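Local coordinates for protein exosome complex component Rrp42 (Methanothermobacter thermautotrophicus, PDB 2WNR) that probably serves as a non-catalytic subunit of the archaeal exosome, an RNA-degrading complex, and helps to shape the active site of its partner Rrp41, at residues P66-P71 against G131-M136; I81-E86 against L139-I144; L150-V155 against M195-K200. All coordinates share one frame; numbering follows the deposited sequence.

The three contacts follow one RNase PH-type chain from one end of its mixed sheet to the junction with the sheet of strand 193-201. Interactions 1 and 2 share strand 133-145 and that mixed sheet, their centres about 19 Å apart: strand 58-69 pairs with it antiparallel, strand 80-87 parallel, and the segments alternate along the sequence. Interaction 3 opens only after both have closed, where helix 150-164, next in the chain, meets strand 193-201. Its centre lies about 16 Å from that of interaction 2, and the two touch through Leu-141 on Ala-154 and Ile-143 on Leu-150. Strand 133-145 and the helix after it thus connect the two family domains.

Interaction 1 (P66-P71 against G131-M136); sequences PQIGEP and GSKVWM
Ile-68 lies over Trp-135 where strands 58-69 and 133-145 pair as antiparallel neighbours in the mixed sheet of the RNase PH fold. This is the dense part of the contact. CG1 of Ile-68 sits 3.7 Å from the centroid of the six-membered indole ring of Trp-135, a CH-pi contact over the face, and CD1 reaches the CH2 and CZ2 rim atoms. CG1 stands beside the backbone N (chi1 -68°), which brings it over the ring, while CG2 turns to CD of Lys-133. Next to it, CB of Pro-66 comes obliquely to CE3 of Trp-135 at 3.7 Å, and Ile-167, Pro-168 and Ala-170 pack on the same indole. The backbones are joined at Gly-69 and Val-134, a hydrogen-bonded pair whose two N-H...O bonds measure 3.1 Å from Gly-69 N to Val-134 O and 2.9 Å from Val-134 N to Gly-69 O. The loose, solvent side belongs to Glu-70 and Gly-131. Ser-132 and Lys-133 form a classic beta bulge opposite strand 127-129, and the Glu-70 side chain touches through CB and CG, near the Ser-132 carbonyl. Pro-71 leans in, its CG and CD on the Ser-132 backbone and CB against CG1 of Val-134. On the face shared by Gln-67 and Met-136, the methionine chain bends at chi3 (-67°), and its CE lies 3.5 Å from Gly-69 N.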
# COMPACT_ATOMS: atom_id res chain seq x y z
N PRO A 66 16.84 -19.60 1.61
CA PRO A 66 17.86 -19.10 0.70
C PRO A 66 17.31 -18.87 -0.70
O PRO A 66 16.46 -19.63 -1.17
CB PRO A 66 18.87 -20.23 0.67
CG PRO A 66 18.06 -21.43 0.90
CD PRO A 66 17.06 -21.02 1.92
N GLN A 67 17.82 -17.84 -1.35
CA GLN A 67 17.33 -17.47 -2.67
C GLN A 67 18.44 -16.75 -3.42
O GLN A 67 19.35 -16.16 -2.81
CB GLN A 67 16.13 -16.56 -2.50
CG GLN A 67 15.27 -16.40 -3.73
CD GLN A 67 14.10 -15.49 -3.47
OE1 GLN A 67 13.39 -15.65 -2.47
NE2 GLN A 67 13.90 -14.51 -4.34
N ILE A 68 18.39 -16.80 -4.74
CA ILE A 68 19.44 -16.20 -5.55
C ILE A 68 18.97 -14.89 -6.20
O ILE A 68 17.90 -14.85 -6.80
CB ILE A 68 19.95 -17.18 -6.62
CG1 ILE A 68 20.70 -18.32 -5.94
CG2 ILE A 68 20.86 -16.46 -7.63
CD1 ILE A 68 21.11 -19.46 -6.86
N GLY A 69 19.78 -13.84 -6.06
CA GLY A 69 19.52 -12.57 -6.73
C GLY A 69 20.66 -11.58 -6.77
O GLY A 69 21.81 -11.93 -6.45
N GLU A 70 20.35 -10.36 -7.18
CA GLU A 70 21.29 -9.23 -7.21
C GLU A 70 21.78 -8.84 -5.81
O GLU A 70 20.97 -8.72 -4.89
CB GLU A 70 20.65 -8.00 -7.86
CG GLU A 70 20.55 -8.01 -9.39
CD GLU A 70 19.68 -6.87 -9.94
OE1 GLU A 70 18.60 -6.58 -9.35
OE2 GLU A 70 20.06 -6.29 -10.97
N PRO A 71 23.11 -8.68 -5.66
CA PRO A 71 23.70 -8.02 -4.49
C PRO A 71 23.52 -6.50 -4.57
O PRO A 71 23.24 -5.97 -5.65
CB PRO A 71 25.19 -8.37 -4.62
CG PRO A 71 25.40 -8.63 -6.08
CD PRO A 71 24.14 -9.34 -6.48
N GLY A 131 28.76 -8.89 -8.05
CA GLY A 131 28.01 -7.81 -8.68
C GLY A 131 26.85 -8.21 -9.57
O GLY A 131 26.50 -7.48 -10.50
N SER A 132 26.24 -9.37 -9.26
CA SER A 132 25.20 -9.96 -10.11
C SER A 132 24.37 -11.05 -9.41
O SER A 132 23.15 -10.91 -9.30
CB SER A 132 25.80 -10.51 -11.40
OG SER A 132 24.79 -10.89 -12.32
N LYS A 133 25.02 -12.13 -8.97
CA LYS A 133 24.33 -13.27 -8.35
C LYS A 133 24.93 -13.65 -7.00
O LYS A 133 26.12 -13.95 -6.90
CB LYS A 133 24.34 -14.49 -9.28
CG LYS A 133 23.60 -14.31 -10.60
CD LYS A 133 22.16 -14.76 -10.50
CE LYS A 133 21.49 -14.83 -11.85
NZ LYS A 133 21.17 -13.48 -12.38
N VAL A 134 24.11 -13.61 -5.96
CA VAL A 134 24.52 -14.07 -4.63
C VAL A 134 23.36 -14.75 -3.89
O VAL A 134 22.20 -14.63 -4.28
CB VAL A 134 25.09 -12.93 -3.71
CG1 VAL A 134 26.27 -12.19 -4.35
CG2 VAL A 134 24.01 -12.00 -3.16
N TRP A 135 23.69 -15.45 -2.81
CA TRP A 135 22.68 -16.08 -1.97
C TRP A 135 22.00 -15.06 -1.06
O TRP A 135 22.67 -14.32 -0.33
CB TRP A 135 23.28 -17.22 -1.14
CG TRP A 135 23.35 -18.54 -1.85
CD1 TRP A 135 24.48 -19.24 -2.16
CD2 TRP A 135 22.25 -19.33 -2.32
NE1 TRP A 135 24.16 -20.41 -2.80
CE2 TRP A 135 22.79 -20.50 -2.91
CE3 TRP A 135 20.85 -19.17 -2.30
CZ2 TRP A 135 22.00 -21.50 -3.48
CZ3 TRP A 135 20.06 -20.17 -2.87
CH2 TRP A 135 20.64 -21.32 -3.45
N MET A 136 20.68 -15.02 -1.10
CA MET A 136 19.92 -14.16 -0.21
C MET A 136 19.23 -15.01 0.84
O MET A 136 18.40 -15.87 0.52
CB MET A 136 18.88 -13.35 -0.98
CG MET A 136 19.48 -12.39 -1.98
SD MET A 136 18.25 -11.38 -2.81
CE MET A 136 17.37 -12.61 -3.79

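Interaction 2 (I81-E86 against L139-I144); sequences ILTNSE and LDLHII
Leu-139 meets Ile-81 and Thr-83 on one face of two parallel strands, its CD2 lying 3.7 Å from CG2 of Ile-81 and equally close to OG1 of Thr-83. Farther along the same face, CB of Ser-85 rests against CB of Leu-141 at 3.7 Å, and CD1 of Ile-143 also reaches the serine CB. The Leu-141 CD1 methyl approaches CG2 of Thr-83. Between the side chains the backbones exchange five hydrogen bonds, alternating in direction as parallel pairing requires; the one from Leu-141 N to Asn-84 O measures 2.8 Å.

The opposite face carries polar groups. CB of Asn-84 comes 3.9 Å from OD1 of Asp-140, with the amide and carboxylate planes turned 76° apart, and CB of Glu-86 lies 4.0 Å from ND1 of His-142. CB is the part of the glutamate that touches: the bend at chi2 (-75°) carries CD, and the carboxylate beyond it, off the contact.

A second shell positions several of these groups. OG1 of Thr-83 hydrogen-bonds to Asp-112 of helix 102-117, which runs under the face of Leu-139 and Leu-141 and sets Leu-107 on Ser-85 and Ile-115 on Ile-81, while Thr-158 and Leu-162 of helix 150-164 pack on Leu-139. On the polar face, OD1 of Asp-140 forms its salt bridge outside the two strands, with a basic side chain of another protein chain, and the His-142 ring meets an aromatic side chain of that chain edge-to-face. One face thus packs on helices and the other joins a partner subunit, with strand 133-145 running between strands 58-69 and 80-87 in the mixed, helix-backed sheet of the RNase PH fold.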
# COMPACT_ATOMS: atom_id res chain seq x y z
N ILE A 81 21.47 -10.79 3.78
CA ILE A 81 20.58 -11.25 4.85
C ILE A 81 19.38 -10.31 4.94
O ILE A 81 19.55 -9.10 4.95
CB ILE A 81 21.29 -11.31 6.22
CG1 ILE A 81 22.29 -12.47 6.25
CG2 ILE A 81 20.29 -11.49 7.36
CD1 ILE A 81 23.08 -12.58 7.55
N LEU A 82 18.18 -10.88 5.01
CA LEU A 82 16.94 -10.12 5.14
C LEU A 82 16.12 -10.64 6.32
O LEU A 82 15.59 -11.75 6.26
CB LEU A 82 16.13 -10.23 3.84
CG LEU A 82 16.63 -9.40 2.67
CD1 LEU A 82 16.18 -10.01 1.36
CD2 LEU A 82 16.18 -7.95 2.76
N THR A 83 16.03 -9.84 7.38
CA THR A 83 15.34 -10.25 8.60
C THR A 83 13.97 -9.61 8.66
O THR A 83 13.83 -8.40 8.48
CB THR A 83 16.15 -9.89 9.86
OG1 THR A 83 17.44 -10.49 9.78
CG2 THR A 83 15.47 -10.40 11.15
N ASN A 84 12.95 -10.43 8.88
CA ASN A 84 11.59 -9.93 9.03
C ASN A 84 10.84 -10.75 10.08
O ASN A 84 11.03 -11.96 10.18
CB ASN A 84 10.82 -9.91 7.70
CG ASN A 84 9.40 -9.36 7.87
OD1 ASN A 84 9.20 -8.15 7.98
ND2 ASN A 84 8.41 -10.26 7.90
N SER A 85 10.01 -10.08 10.87
CA SER A 85 9.26 -10.78 11.89
C SER A 85 7.77 -10.51 11.79
O SER A 85 7.35 -9.39 11.51
CB SER A 85 9.77 -10.43 13.29
OG SER A 85 9.86 -9.04 13.44
N GLU A 86 6.99 -11.56 12.00
CA GLU A 86 5.55 -11.44 12.03
C GLU A 86 5.02 -11.56 13.47
O GLU A 86 4.96 -12.67 14.03
CB GLU A 86 4.93 -12.51 11.13
CG GLU A 86 5.13 -12.26 9.65
CD GLU A 86 4.23 -11.15 9.10
OE1 GLU A 86 3.01 -11.39 8.94
OE2 GLU A 86 4.74 -10.04 8.79
N LEU A 139 15.63 -14.54 6.65
CA LEU A 139 15.35 -14.95 8.01
C LEU A 139 13.94 -14.47 8.37
O LEU A 139 13.69 -13.27 8.44
CB LEU A 139 16.39 -14.35 8.95
CG LEU A 139 17.78 -14.99 9.05
CD1 LEU A 139 18.29 -15.55 7.74
CD2 LEU A 139 18.76 -13.99 9.60
N ASP A 140 13.02 -15.41 8.57
CA ASP A 140 11.63 -15.09 8.89
C ASP A 140 11.22 -15.56 10.29
O ASP A 140 11.19 -16.76 10.59
CB ASP A 140 10.69 -15.65 7.82
CG ASP A 140 10.69 -14.82 6.56
OD1 ASP A 140 10.31 -13.62 6.65
OD2 ASP A 140 11.05 -15.36 5.48
N LEU A 141 10.93 -14.60 11.16
CA LEU A 141 10.62 -14.88 12.55
C LEU A 141 9.12 -14.86 12.73
O LEU A 141 8.46 -13.87 12.42
CB LEU A 141 11.29 -13.85 13.47
CG LEU A 141 12.82 -13.83 13.65
CD1 LEU A 141 13.59 -13.90 12.34
CD2 LEU A 141 13.25 -12.58 14.42
N HIS A 142 8.58 -15.97 13.23
CA HIS A 142 7.14 -16.15 13.33
C HIS A 142 6.75 -16.23 14.80
O HIS A 142 6.95 -17.27 15.46
CB HIS A 142 6.73 -17.41 12.57
CG HIS A 142 5.51 -17.23 11.72
ND1 HIS A 142 5.48 -16.42 10.60
CD2 HIS A 142 4.26 -17.76 11.82
CE1 HIS A 142 4.28 -16.46 10.06
NE2 HIS A 142 3.52 -17.26 10.78
N ILE A 143 6.22 -15.14 15.33
CA ILE A 143 5.91 -15.09 16.75
C ILE A 143 4.54 -15.74 16.95
O ILE A 143 3.53 -15.25 16.47
CB ILE A 143 6.02 -13.66 17.35
CG1 ILE A 143 7.48 -13.19 17.41
CG2 ILE A 143 5.52 -13.64 18.76
CD1 ILE A 143 8.14 -12.87 16.08
N ILE A 144 4.56 -16.87 17.67
CA ILE A 144 3.43 -17.77 17.82
C ILE A 144 2.69 -17.53 19.13
O ILE A 144 1.47 -17.68 19.21
CB ILE A 144 3.94 -19.24 17.76
CG1 ILE A 144 4.63 -19.53 16.41
CG2 ILE A 144 2.85 -20.24 18.01
CD1 ILE A 144 3.77 -19.30 15.15

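Interaction 3 (L150-V155 against M195-K200); sequences LFDAAV and MCTFAK
Asp-152 receives two hydrogen bonds from Thr-197 where helix 150-164 meets strand 193-201, a helix-to-sheet junction between the two halves of the RNase PH fold. OG1 of Thr-197 donates to OD1 of Asp-152 at 2.6 Å, approaching from above the carboxylate plane, 42° out of it. The Thr-197 backbone N donates to OD2 at 2.7 Å, on the syn lone pair of that oxygen. With Asn-149 ND2 also bonded to OD2, this buried carboxylate is held at both oxygens; Ser-222, a second-shell partner, helps to position the Thr-197 hydroxyl. An alanine in place of Asp-152 would probably leave the N-H and hydroxyl of Thr-197 without these acceptors and weaken the tie between helix and strand. A water also bridges the backbones, giving a hydrogen to Asp-152 O (3.0 Å) and accepting one from Met-195 N (2.8 Å). Next to the carboxylate, CB of Phe-151 stands 3.5 Å from Thr-197 OG1, while its ring leads off to Leu-107 and Val-110 of helix 102-117. CG of Met-195, anti to the backbone N (chi1 -178°), lies by OD1 of Asp-152. The apolar packing is on its sulfur: SD rests 3.8 Å from CG2 of Val-155.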
# COMPACT_ATOMS: atom_id res chain seq x y z
N LEU A 150 10.60 -11.02 23.75
CA LEU A 150 10.68 -11.46 22.39
C LEU A 150 12.13 -11.52 21.88
O LEU A 150 12.49 -12.42 21.13
CB LEU A 150 9.87 -10.49 21.56
CG LEU A 150 8.46 -10.82 21.07
CD1 LEU A 150 7.60 -11.86 21.79
CD2 LEU A 150 7.75 -9.56 20.59
N PHE A 151 12.94 -10.57 22.31
CA PHE A 151 14.30 -10.40 21.79
C PHE A 151 15.19 -11.62 22.01
O PHE A 151 15.84 -12.10 21.06
CB PHE A 151 14.96 -9.15 22.39
CG PHE A 151 14.17 -7.90 22.18
CD1 PHE A 151 14.40 -7.10 21.07
CD2 PHE A 151 13.19 -7.52 23.09
CE1 PHE A 151 13.66 -5.94 20.86
CE2 PHE A 151 12.44 -6.36 22.90
CZ PHE A 151 12.68 -5.57 21.78
N ASP A 152 15.23 -12.11 23.25
CA ASP A 152 16.14 -13.19 23.60
C ASP A 152 15.70 -14.47 22.92
O ASP A 152 16.54 -15.21 22.41
CB ASP A 152 16.21 -13.37 25.12
CG ASP A 152 16.73 -12.13 25.82
OD1 ASP A 152 17.12 -11.17 25.13
OD2 ASP A 152 16.76 -12.12 27.07
N ALA A 153 14.39 -14.70 22.90
CA ALA A 153 13.78 -15.83 22.19
C ALA A 153 14.03 -15.75 20.69
O ALA A 153 14.32 -16.76 20.05
CB ALA A 153 12.30 -15.90 22.48
N ALA A 154 13.93 -14.53 20.14
CA ALA A 154 14.10 -14.30 18.71
C ALA A 154 15.53 -14.56 18.27
O ALA A 154 15.76 -15.30 17.32
CB ALA A 154 13.65 -12.91 18.32
N VAL A 155 16.48 -13.97 18.97
CA VAL A 155 17.90 -14.13 18.62
C VAL A 155 18.29 -15.60 18.73
O VAL A 155 18.99 -16.14 17.87
CB VAL A 155 18.80 -13.26 19.53
CG1 VAL A 155 20.26 -13.65 19.37
CG2 VAL A 155 18.61 -11.78 19.20
N MET A 195 21.72 -13.09 22.93
CA MET A 195 21.24 -11.86 23.54
C MET A 195 20.54 -12.06 24.88
O MET A 195 19.75 -12.99 25.07
CB MET A 195 20.31 -11.16 22.56
CG MET A 195 19.77 -9.83 23.03
SD MET A 195 19.05 -8.92 21.65
CE MET A 195 20.54 -8.41 20.78
N CYS A 196 20.83 -11.14 25.80
CA CYS A 196 20.17 -11.06 27.09
C CYS A 196 19.41 -9.75 27.19
O CYS A 196 19.96 -8.68 26.92
CB CYS A 196 21.22 -11.12 28.19
SG CYS A 196 22.02 -12.70 28.36
N THR A 197 18.13 -9.84 27.57
CA THR A 197 17.30 -8.66 27.79
C THR A 197 17.00 -8.53 29.28
O THR A 197 16.60 -9.50 29.93
CB THR A 197 15.98 -8.74 27.01
OG1 THR A 197 16.26 -8.75 25.61
CG2 THR A 197 15.10 -7.54 27.30
N PHE A 198 17.19 -7.32 29.79
CA PHE A 198 16.95 -7.00 31.20
C PHE A 198 15.83 -5.98 31.32
O PHE A 198 15.66 -5.14 30.44
CB PHE A 198 18.21 -6.42 31.83
CG PHE A 198 19.40 -7.32 31.75
CD1 PHE A 198 19.76 -8.09 32.84
CD2 PHE A 198 20.15 -7.40 30.59
CE1 PHE A 198 20.87 -8.93 32.77
CE2 PHE A 198 21.26 -8.23 30.51
CZ PHE A 198 21.62 -9.00 31.60
N ALA A 199 15.09 -6.04 32.41
CA ALA A 199 14.04 -5.06 32.67
C ALA A 199 14.31 -4.32 33.97
O ALA A 199 14.54 -4.95 35.01
CB ALA A 199 12.69 -5.75 32.72
N LYS A 200 14.30 -2.99 33.91
CA LYS A 200 14.41 -2.17 35.12
C LYS A 200 13.06 -2.09 35.83
O LYS A 200 12.10 -1.50 35.32
CB LYS A 200 14.91 -0.76 34.78
CG LYS A 200 14.97 0.21 35.96
CD LYS A 200 16.24 0.07 36.78
CE LYS A 200 16.29 1.09 37.90
NZ LYS A 200 16.52 2.49 37.45
O HOH W 1 19.45 -14.75 22.84